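Local atomic coordinates of tyrocidine synthase 3 (Brevibacillus parabrevis, PDB entry 4MRT), a protein that helps assemble the peptide antibiotic tyrocidine as a nonribosomal peptide synthetase, here through a peptidyl carrier domain that probably bears the growing chain on a phosphopantetheine arm. Residues N12-R24 / L67-V80. The protein carries 1 engineered substitution. Residues are numbered along the deposited sequence; the frame is centred on the assembly and turned at random.
Sequences NAVESKLAEIWER and LFAQPTIKALAQYV. With COA (coenzyme A), chain D.
A water ties the backbone K74 O (2.7 Å) to E15 OE2 (2.8 Å), donating to both, and the ammonium group of K74 takes no part; the other oxygen, E15 OE1, is held by the hydroxyl of T11. With CG of E15 anti to its carbonyl carbon (chi1 -68°), the extended chain brings OE2 alongside the aliphatic part of K74, while E15 CG packs on A77 CB at 3.6 Å. No direct hydrogen bond joins helix 13-24 to 73-80: apolar fit unites two helices crossing at 119°. I73 is the knob, seated in a hole formed by E15, L18, A19 and W22. Its branches divide the work: CG2 turns to E15 and L18, CD1 rests against A19 CA at 3.6 Å, and CG1 stands over the six-membered ring of W22, 3.7 Å from the centroid and 7° off the normal, a CH-pi contact. P71 O meets the edge of the indole, 3.5 Å from W22 CH2, and F37 packs edge-to-face with the same side chain. A leucine in place of W22 would probably leave I73 CG1 without its aromatic floor and open a gap beside P71. L18 CD1 lies 3.4 Å from A77 N, and V14 CG1 touches A77 and V80. From this buried core the chain runs back to F68, whose ring has C6P of coenzyme A over one face, offset toward the rim; A44 N of another protein chain also holds the coenzyme. Such packing of the first and last helices is characteristic of the helical-bundle fold of peptidyl carrier proteins, which present a phosphopantetheine attachment site.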
ATOM      1  N   ASN A  12     -22.909 -20.697  -1.996  1.00 34.37           N
ATOM      2  CA  ASN A  12     -22.891 -21.520  -0.778  1.00 33.47           C
ATOM      3  C   ASN A  12     -22.657 -20.659   0.454  1.00 33.33           C
ATOM      4  O   ASN A  12     -22.399 -19.455   0.336  1.00 32.23           O
ATOM      5  CB  ASN A  12     -21.864 -22.668  -0.870  1.00 32.87           C
ATOM      6  CG  ASN A  12     -20.416 -22.188  -0.850  1.00 33.94           C
ATOM      7  OD1 ASN A  12     -19.967 -21.521   0.094  1.00 33.02           O
ATOM      8  ND2 ASN A  12     -19.663 -22.574  -1.869  1.00 32.99           N
ATOM      9  N   ALA A  13     -22.750 -21.275   1.631  1.00 32.65           N
ATOM     10  CA  ALA A  13     -22.721 -20.536   2.897  1.00 34.78           C
ATOM     11  C   ALA A  13     -21.381 -19.837   3.164  1.00 34.85           C
ATOM     12  O   ALA A  13     -21.346 -18.767   3.772  1.00 35.06           O
ATOM     13  CB  ALA A  13     -23.066 -21.462   4.055  1.00 34.93           C
ATOM     14  N   VAL A  14     -20.284 -20.451   2.725  1.00 34.96           N
ATOM     15  CA  VAL A  14     -18.957 -19.899   2.987  1.00 33.59           C
ATOM     16  C   VAL A  14     -18.696 -18.701   2.082  1.00 31.38           C
ATOM     17  O   VAL A  14     -18.146 -17.705   2.529  1.00 33.52           O
ATOM     18  CB  VAL A  14     -17.854 -20.966   2.848  1.00 34.20           C
ATOM     19  CG1 VAL A  14     -16.491 -20.362   3.147  1.00 34.53           C
ATOM     20  CG2 VAL A  14     -18.128 -22.123   3.800  1.00 34.07           C
ATOM     21  N   GLU A  15     -19.116 -18.782   0.824  1.00 28.81           N
ATOM     22  CA  GLU A  15     -19.021 -17.650  -0.075  1.00 28.09           C
ATOM     23  C   GLU A  15     -19.867 -16.483   0.436  1.00 29.03           C
ATOM     24  O   GLU A  15     -19.395 -15.342   0.452  1.00 25.20           O
ATOM     25  CB  GLU A  15     -19.430 -18.041  -1.487  1.00 29.48           C
ATOM     26  CG  GLU A  15     -18.439 -19.006  -2.124  1.00 29.21           C
ATOM     27  CD  GLU A  15     -18.908 -19.570  -3.436  1.00 29.31           C
ATOM     28  OE1 GLU A  15     -20.119 -19.458  -3.741  1.00 30.04           O
ATOM     29  OE2 GLU A  15     -18.057 -20.134  -4.156  1.00 28.69           O
ATOM     30  N   SER A  16     -21.097 -16.764   0.887  1.00 28.63           N
ATOM     31  CA  SER A  16     -21.992 -15.686   1.294  1.00 30.58           C
ATOM     32  C   SER A  16     -21.458 -14.989   2.538  1.00 29.79           C
ATOM     33  O   SER A  16     -21.494 -13.772   2.605  1.00 29.20           O
ATOM     34  CB  SER A  16     -23.444 -16.170   1.492  1.00 32.89           C
ATOM     35  OG  SER A  16     -23.472 -17.531   1.868  1.00 36.47           O
ATOM     36  N   LYS A  17     -20.928 -15.761   3.479  1.00 28.96           N
ATOM     37  CA  LYS A  17     -20.370 -15.228   4.703  1.00 31.44           C
ATOM     38  C   LYS A  17     -19.129 -14.364   4.429  1.00 32.98           C
ATOM     39  O   LYS A  17     -19.015 -13.246   4.926  1.00 33.65           O
ATOM     40  CB  LYS A  17     -20.023 -16.382   5.654  1.00 31.77           C
ATOM     41  CG  LYS A  17     -19.497 -15.966   7.009  1.00 34.15           C
ATOM     42  CD  LYS A  17     -20.414 -14.922   7.632  1.00 39.51           C
ATOM     43  CE  LYS A  17     -20.513 -15.052   9.144  1.00 43.11           C
ATOM     44  NZ  LYS A  17     -21.921 -14.848   9.598  1.00 43.97           N
ATOM     45  N   LEU A  18     -18.222 -14.884   3.610  1.00 32.14           N
ATOM     46  CA  LEU A  18     -17.064 -14.130   3.171  1.00 32.30           C
ATOM     47  C   LEU A  18     -17.462 -12.850   2.450  1.00 32.22           C
ATOM     48  O   LEU A  18     -16.792 -11.821   2.585  1.00 30.52           O
ATOM     49  CB  LEU A  18     -16.193 -14.994   2.255  1.00 30.24           C
ATOM     50  CG  LEU A  18     -15.425 -16.095   2.975  1.00 30.56           C
ATOM     51  CD1 LEU A  18     -14.612 -16.923   1.988  1.00 30.66           C
ATOM     52  CD2 LEU A  18     -14.540 -15.511   4.067  1.00 31.77           C
ATOM     53  N   ALA A  19     -18.547 -12.919   1.678  1.00 31.51           N
ATOM     54  CA  ALA A  19     -19.086 -11.727   1.028  1.00 30.61           C
ATOM     55  C   ALA A  19     -19.541 -10.745   2.082  1.00 31.78           C
ATOM     56  O   ALA A  19     -19.325  -9.547   1.928  1.00 30.04           O
ATOM     57  CB  ALA A  19     -20.226 -12.068   0.085  1.00 29.79           C
ATOM     58  N   GLU A  20     -20.132 -11.252   3.167  1.00 34.38           N
ATOM     59  CA  GLU A  20     -20.659 -10.380   4.222  1.00 36.55           C
ATOM     60  C   GLU A  20     -19.491  -9.749   4.961  1.00 32.43           C
ATOM     61  O   GLU A  20     -19.504  -8.563   5.296  1.00 30.30           O
ATOM     62  CB  GLU A  20     -21.570 -11.124   5.217  1.00 40.74           C
ATOM     63  CG  GLU A  20     -22.762 -11.926   4.664  1.00 45.82           C
ATOM     64  CD  GLU A  20     -23.391 -11.408   3.365  1.00 51.82           C
ATOM     65  OE1 GLU A  20     -23.599 -10.179   3.228  1.00 57.82           O
ATOM     66  OE2 GLU A  20     -23.727 -12.248   2.483  1.00 49.94           O
ATOM     67  N   ILE A  21     -18.472 -10.553   5.212  1.00 28.37           N
ATOM     68  CA  ILE A  21     -17.249 -10.042   5.800  1.00 28.14           C
ATOM     69  C   ILE A  21     -16.613  -8.935   4.926  1.00 26.24           C
ATOM     70  O   ILE A  21     -16.251  -7.867   5.424  1.00 25.64           O
ATOM     71  CB  ILE A  21     -16.243 -11.180   6.043  1.00 28.24           C
ATOM     72  CG1 ILE A  21     -16.745 -12.068   7.183  1.00 29.23           C
ATOM     73  CG2 ILE A  21     -14.876 -10.609   6.372  1.00 27.30           C
ATOM     74  CD1 ILE A  21     -16.020 -13.391   7.346  1.00 30.19           C
ATOM     75  N   TRP A  22     -16.496  -9.193   3.633  1.00 24.72           N
ATOM     76  CA  TRP A  22     -15.872  -8.241   2.707  1.00 25.80           C
ATOM     77  C   TRP A  22     -16.691  -6.947   2.611  1.00 26.32           C
ATOM     78  O   TRP A  22     -16.138  -5.845   2.598  1.00 24.57           O
ATOM     79  CB  TRP A  22     -15.768  -8.843   1.309  1.00 24.29           C
ATOM     80  CG  TRP A  22     -14.615  -9.754   1.074  1.00 22.59           C
ATOM     81  CD1 TRP A  22     -13.999 -10.568   1.976  1.00 21.91           C
ATOM     82  CD2 TRP A  22     -13.963  -9.977  -0.185  1.00 20.50           C
ATOM     83  NE1 TRP A  22     -12.979 -11.263   1.362  1.00 20.93           N
ATOM     84  CE2 TRP A  22     -12.937 -10.920   0.038  1.00 20.58           C
ATOM     85  CE3 TRP A  22     -14.141  -9.461  -1.479  1.00 19.66           C
ATOM     86  CZ2 TRP A  22     -12.091 -11.365  -0.994  1.00 19.86           C
ATOM     87  CZ3 TRP A  22     -13.303  -9.913  -2.497  1.00 20.15           C
ATOM     88  CH2 TRP A  22     -12.297 -10.843  -2.243  1.00 18.77           C
ATOM     89  N   GLU A  23     -18.012  -7.096   2.529  1.00 26.63           N
ATOM     90  CA  GLU A  23     -18.935  -5.957   2.445  1.00 28.27           C
ATOM     91  C   GLU A  23     -18.812  -5.045   3.655  1.00 27.52           C
ATOM     92  O   GLU A  23     -18.803  -3.826   3.538  1.00 28.23           O
ATOM     93  CB  GLU A  23     -20.384  -6.459   2.295  1.00 30.40           C
ATOM     94  CG  GLU A  23     -20.656  -7.027   0.914  1.00 32.88           C
ATOM     95  CD  GLU A  23     -21.993  -7.741   0.791  1.00 34.91           C
ATOM     96  OE1 GLU A  23     -22.310  -8.182  -0.334  1.00 34.49           O
ATOM     97  OE2 GLU A  23     -22.712  -7.859   1.810  1.00 37.60           O
ATOM     98  N   ARG A  24     -18.710  -5.659   4.819  1.00 28.47           N
ATOM     99  CA  ARG A  24     -18.570  -4.945   6.073  1.00 31.45           C
ATOM    100  C   ARG A  24     -17.199  -4.262   6.197  1.00 30.47           C
ATOM    101  O   ARG A  24     -17.107  -3.152   6.710  1.00 28.53           O
ATOM    102  CB  ARG A  24     -18.810  -5.952   7.208  1.00 36.98           C
ATOM    103  CG  ARG A  24     -18.029  -5.806   8.500  1.00 40.10           C
ATOM    104  CD  ARG A  24     -17.887  -7.188   9.118  1.00 44.83           C
ATOM    105  NE  ARG A  24     -19.188  -7.872   9.195  1.00 48.96           N
ATOM    106  CZ  ARG A  24     -19.369  -9.196   9.197  1.00 51.86           C
ATOM    107  NH1 ARG A  24     -18.343 -10.032   9.119  1.00 53.17           N
ATOM    108  NH2 ARG A  24     -20.598  -9.697   9.276  1.00 51.80           N
ATOM    109  N   LEU A  67      -4.421 -14.345   0.086  1.00 23.27           N
ATOM    110  CA  LEU A  67      -5.421 -13.353  -0.297  1.00 23.35           C
ATOM    111  C   LEU A  67      -4.951 -12.514  -1.487  1.00 22.58           C
ATOM    112  O   LEU A  67      -5.705 -12.251  -2.425  1.00 20.95           O
ATOM    113  CB  LEU A  67      -5.757 -12.480   0.910  1.00 25.62           C
ATOM    114  CG  LEU A  67      -6.795 -11.370   0.754  1.00 28.27           C
ATOM    115  CD1 LEU A  67      -7.984 -11.756  -0.117  1.00 30.55           C
ATOM    116  CD2 LEU A  67      -7.268 -10.972   2.141  1.00 28.73           C
ATOM    117  N   PHE A  68      -3.681 -12.123  -1.479  1.00 20.61           N
ATOM    118  CA  PHE A  68      -3.126 -11.341  -2.597  1.00 19.29           C
ATOM    119  C   PHE A  68      -2.997 -12.133  -3.895  1.00 18.77           C
ATOM    120  O   PHE A  68      -3.154 -11.587  -4.988  1.00 16.72           O
ATOM    121  CB  PHE A  68      -1.766 -10.773  -2.189  1.00 19.28           C
ATOM    122  CG  PHE A  68      -1.872  -9.511  -1.420  1.00 19.70           C
ATOM    123  CD1 PHE A  68      -1.931  -8.290  -2.086  1.00 19.20           C
ATOM    124  CD2 PHE A  68      -1.928  -9.525  -0.044  1.00 19.20           C
ATOM    125  CE1 PHE A  68      -2.030  -7.119  -1.378  1.00 20.00           C
ATOM    126  CE2 PHE A  68      -2.037  -8.347   0.665  1.00 20.50           C
ATOM    127  CZ  PHE A  68      -2.085  -7.146   0.007  1.00 20.03           C
ATOM    128  N   ALA A  69      -2.679 -13.421  -3.764  1.00 19.07           N
ATOM    129  CA  ALA A  69      -2.452 -14.300  -4.904  1.00 19.42           C
ATOM    130  C   ALA A  69      -3.742 -14.638  -5.663  1.00 20.01           C
ATOM    131  O   ALA A  69      -3.725 -14.743  -6.877  1.00 19.15           O
ATOM    132  CB  ALA A  69      -1.782 -15.575  -4.424  1.00 20.48           C
ATOM    133  N   GLN A  70      -4.845 -14.804  -4.929  1.00 19.56           N
ATOM    134  CA  GLN A  70      -6.129 -15.193  -5.486  1.00 20.65           C
ATOM    135  C   GLN A  70      -7.255 -14.400  -4.738  1.00 18.98           C
ATOM    136  O   GLN A  70      -7.954 -14.946  -3.901  1.00 19.48           O
ATOM    137  CB  GLN A  70      -6.296 -16.715  -5.377  1.00 23.25           C
ATOM    138  CG  GLN A  70      -6.320 -17.252  -3.956  1.00 27.07           C
ATOM    139  CD  GLN A  70      -6.018 -18.745  -3.847  1.00 33.11           C
ATOM    140  OE1 GLN A  70      -5.213 -19.286  -4.598  1.00 35.42           O
ATOM    141  NE2 GLN A  70      -6.630 -19.403  -2.858  1.00 35.20           N
ATOM    142  N   PRO A  71      -7.392 -13.094  -5.042  1.00 18.10           N
ATOM    143  CA  PRO A  71      -8.197 -12.110  -4.303  1.00 18.33           C
ATOM    144  C   PRO A  71      -9.668 -12.103  -4.691  1.00 18.55           C
ATOM    145  O   PRO A  71     -10.219 -11.038  -5.027  1.00 18.19           O
ATOM    146  CB  PRO A  71      -7.569 -10.785  -4.710  1.00 17.41           C
ATOM    147  CG  PRO A  71      -7.181 -11.020  -6.116  1.00 18.03           C
ATOM    148  CD  PRO A  71      -6.737 -12.463  -6.199  1.00 18.37           C
ATOM    149  N   THR A  72     -10.276 -13.284  -4.676  1.00 19.19           N
ATOM    150  CA  THR A  72     -11.705 -13.449  -4.954  1.00 19.35           C
ATOM    151  C   THR A  72     -12.291 -14.312  -3.852  1.00 18.73           C
ATOM    152  O   THR A  72     -11.603 -15.142  -3.230  1.00 17.75           O
ATOM    153  CB  THR A  72     -11.993 -14.110  -6.334  1.00 20.47           C
ATOM    154  OG1 THR A  72     -11.373 -15.399  -6.390  1.00 21.40           O
ATOM    155  CG2 THR A  72     -11.501 -13.262  -7.505  1.00 21.63           C
ATOM    156  N   ILE A  73     -13.572 -14.072  -3.568  1.00 20.57           N
ATOM    157  CA  ILE A  73     -14.321 -14.853  -2.604  1.00 19.88           C
ATOM    158  C   ILE A  73     -14.364 -16.344  -2.952  1.00 19.41           C
ATOM    159  O   ILE A  73     -14.275 -17.194  -2.066  1.00 21.77           O
ATOM    160  CB  ILE A  73     -15.766 -14.294  -2.473  1.00 21.37           C
ATOM    161  CG1 ILE A  73     -15.738 -13.019  -1.611  1.00 22.28           C
ATOM    162  CG2 ILE A  73     -16.687 -15.335  -1.836  1.00 21.35           C
ATOM    163  CD1 ILE A  73     -16.947 -12.127  -1.792  1.00 23.84           C
ATOM    164  N   LYS A  74     -14.514 -16.667  -4.223  1.00 20.53           N
ATOM    165  CA  LYS A  74     -14.570 -18.063  -4.640  1.00 21.92           C
ATOM    166  C   LYS A  74     -13.293 -18.782  -4.221  1.00 23.65           C
ATOM    167  O   LYS A  74     -13.345 -19.824  -3.528  1.00 21.57           O
ATOM    168  CB  LYS A  74     -14.753 -18.162  -6.149  1.00 23.28           C
ATOM    169  CG  LYS A  74     -15.050 -19.576  -6.618  1.00 24.94           C
ATOM    170  CD  LYS A  74     -15.116 -19.683  -8.122  1.00 25.26           C
ATOM    171  CE  LYS A  74     -15.226 -21.148  -8.483  1.00 26.58           C
ATOM    172  NZ  LYS A  74     -15.384 -21.307  -9.932  1.00 27.17           N
ATOM    173  N   ALA A  75     -12.148 -18.199  -4.596  1.00 22.91           N
ATOM    174  CA  ALA A  75     -10.861 -18.789  -4.233  1.00 24.75           C
ATOM    175  C   ALA A  75     -10.706 -18.881  -2.729  1.00 26.91           C
ATOM    176  O   ALA A  75     -10.312 -19.932  -2.205  1.00 27.24           O
ATOM    177  CB  ALA A  75      -9.714 -18.012  -4.843  1.00 24.33           C
ATOM    178  N   LEU A  76     -11.032 -17.790  -2.031  1.00 29.55           N
ATOM    179  CA  LEU A  76     -10.879 -17.747  -0.585  1.00 30.28           C
ATOM    180  C   LEU A  76     -11.768 -18.723   0.157  1.00 28.72           C
ATOM    181  O   LEU A  76     -11.346 -19.294   1.154  1.00 27.15           O
ATOM    182  CB  LEU A  76     -11.129 -16.348  -0.036  1.00 33.71           C
ATOM    183  CG  LEU A  76      -9.906 -15.731   0.631  1.00 39.12           C
ATOM    184  CD1 LEU A  76      -8.886 -15.359  -0.438  1.00 40.43           C
ATOM    185  CD2 LEU A  76     -10.317 -14.519   1.460  1.00 42.59           C
ATOM    186  N   ALA A  77     -13.024 -18.823  -0.286  1.00 30.46           N
ATOM    187  CA  ALA A  77     -13.966 -19.825   0.218  1.00 30.87           C
ATOM    188  C   ALA A  77     -13.373 -21.231   0.075  1.00 31.23           C
ATOM    189  O   ALA A  77     -13.388 -22.011   1.031  1.00 32.18           O
ATOM    190  CB  ALA A  77     -15.295 -19.734  -0.523  1.00 29.47           C
ATOM    191  N   GLN A  78     -12.836 -21.532  -1.110  1.00 31.03           N
ATOM    192  CA  GLN A  78     -12.196 -22.825  -1.381  1.00 31.82           C
ATOM    193  C   GLN A  78     -11.148 -23.119  -0.332  1.00 30.22           C
ATOM    194  O   GLN A  78     -11.236 -24.117   0.358  1.00 27.98           O
ATOM    195  CB  GLN A  78     -11.556 -22.845  -2.771  1.00 31.61           C
ATOM    196  N   TYR A  79     -10.180 -22.203  -0.207  1.00 32.68           N
ATOM    197  CA  TYR A  79      -9.098 -22.281   0.783  1.00 30.34           C
ATOM    198  C   TYR A  79      -9.623 -22.458   2.210  1.00 30.94           C
ATOM    199  O   TYR A  79      -9.147 -23.301   2.948  1.00 31.15           O
ATOM    200  CB  TYR A  79      -8.237 -21.008   0.709  1.00 29.47           C
ATOM    201  CG  TYR A  79      -6.978 -21.049   1.547  1.00 28.66           C
ATOM    202  CD1 TYR A  79      -6.978 -20.617   2.879  1.00 29.61           C
ATOM    203  CD2 TYR A  79      -5.774 -21.514   1.003  1.00 29.11           C
ATOM    204  CE1 TYR A  79      -5.812 -20.658   3.653  1.00 28.53           C
ATOM    205  CE2 TYR A  79      -4.609 -21.554   1.758  1.00 28.47           C
ATOM    206  CZ  TYR A  79      -4.627 -21.128   3.077  1.00 29.97           C
ATOM    207  OH  TYR A  79      -3.461 -21.184   3.819  1.00 29.79           O
ATOM    208  N   VAL A  80     -10.598 -21.643   2.594  1.00 35.05           N
ATOM    209  CA  VAL A  80     -11.171 -21.700   3.938  1.00 36.69           C
ATOM    210  C   VAL A  80     -11.907 -23.019   4.189  1.00 39.76           C
ATOM    211  O   VAL A  80     -11.722 -23.644   5.240  1.00 37.38           O
ATOM    212  CB  VAL A  80     -12.127 -20.511   4.190  1.00 36.24           C
ATOM    213  CG1 VAL A  80     -12.988 -20.742   5.418  1.00 35.80           C
ATOM    214  CG2 VAL A  80     -11.325 -19.223   4.341  1.00 36.33           C
TER
HETATM  215  N1A COA D 302       6.561  -4.245  -2.875  1.00 19.29           N
HETATM  216  C2A COA D 302       6.662  -2.903  -2.962  1.00 18.55           C
HETATM  217  N3A COA D 302       5.755  -2.120  -3.543  1.00 18.38           N
HETATM  218  C4A COA D 302       4.658  -2.673  -4.117  1.00 19.02           C
HETATM  219  C5A COA D 302       4.474  -4.127  -4.084  1.00 18.26           C
HETATM  220  C6A COA D 302       5.512  -4.912  -3.413  1.00 19.16           C
HETATM  221  N6A COA D 302       5.395  -6.252  -3.350  1.00 17.69           N
HETATM  222  N7A COA D 302       3.315  -4.406  -4.712  1.00 18.86           N
HETATM  223  C8A COA D 302       2.807  -3.229  -5.138  1.00 18.45           C
HETATM  224  N9A COA D 302       3.621  -2.204  -4.790  1.00 17.74           N
HETATM  225  C1B COA D 302       3.384  -0.759  -5.029  1.00 18.14           C
HETATM  226  C2B COA D 302       2.669  -0.467  -6.335  1.00 17.56           C
HETATM  227  O2B COA D 302       3.304   0.676  -6.942  1.00 17.32           O
HETATM  228  C3B COA D 302       1.272  -0.082  -5.863  1.00 17.63           C
HETATM  229  O3B COA D 302       0.627   0.852  -6.717  1.00 18.36           O
HETATM  230  P3B COA D 302      -0.611   0.465  -7.686  1.00 21.16           P
HETATM  231  O7A COA D 302      -1.388   1.733  -7.867  1.00 20.77           O
HETATM  232  O8A COA D 302       0.007   0.009  -8.981  1.00 21.53           O
HETATM  233  O9A COA D 302      -1.327  -0.632  -6.966  1.00 23.24           O
HETATM  234  C4B COA D 302       1.594   0.606  -4.557  1.00 17.33           C
HETATM  235  O4B COA D 302       2.561  -0.225  -3.966  1.00 16.26           O
HETATM  236  C5B COA D 302       0.434   0.803  -3.614  1.00 17.41           C
HETATM  237  O5B COA D 302       0.965   1.066  -2.318  1.00 18.46           O
HETATM  238  P1A COA D 302      -0.083   1.259  -1.117  1.00 17.85           P
HETATM  239  O1A COA D 302      -1.036   2.356  -1.487  1.00 16.59           O
HETATM  240  O2A COA D 302       0.726   1.441   0.143  1.00 18.66           O
HETATM  241  O3A COA D 302      -0.891  -0.110  -1.173  1.00 19.97           O
HETATM  242  P2A COA D 302      -1.273  -0.979   0.124  1.00 22.52           P
HETATM  243  O4A COA D 302      -1.179  -0.196   1.426  1.00 21.64           O
HETATM  244  O5A COA D 302      -2.624  -1.647  -0.178  1.00 23.18           O
HETATM  245  O6A COA D 302      -0.210  -2.212   0.166  1.00 24.06           O
HETATM  246  CBP COA D 302       1.864  -3.475  -0.213  1.00 25.19           C
HETATM  247  CCP COA D 302       0.917  -2.363  -0.686  1.00 24.93           C
HETATM  248  CDP COA D 302       1.866  -3.976   1.224  1.00 24.49           C
HETATM  249  CEP COA D 302       2.970  -3.890  -1.151  1.00 24.22           C
HETATM  250  CAP COA D 302       0.892  -4.663  -0.664  1.00 26.20           C
HETATM  251  OAP COA D 302       0.394  -4.515  -2.005  1.00 25.65           O
HETATM  252  C9P COA D 302       1.457  -6.093  -0.615  1.00 27.36           C
HETATM  253  O9P COA D 302       1.682  -6.669   0.450  1.00 26.73           O
HETATM  254  N8P COA D 302       1.714  -6.706  -1.776  1.00 30.78           N
HETATM  255  C7P COA D 302       2.338  -8.026  -1.836  1.00 31.17           C
HETATM  256  C6P COA D 302       1.331  -9.165  -1.874  1.00 32.39           C
HETATM  257  C5P COA D 302       2.033 -10.503  -2.081  1.00 32.90           C
HETATM  258  O5P COA D 302       2.655 -10.954  -1.137  1.00 30.70           O
HETATM  259  N4P COA D 302       1.913 -11.134  -3.274  1.00 36.50           N
HETATM  260  C3P COA D 302       2.566 -12.416  -3.590  1.00 39.23           C
HETATM  261  C2P COA D 302       1.607 -13.579  -3.878  1.00 43.05           C
HETATM  262  S1P COA D 302       2.490 -15.178  -4.006  1.00 48.77           S
HETATM  263  O   HOH W   1     -15.573 -21.302  -3.882  1.00 39.76           O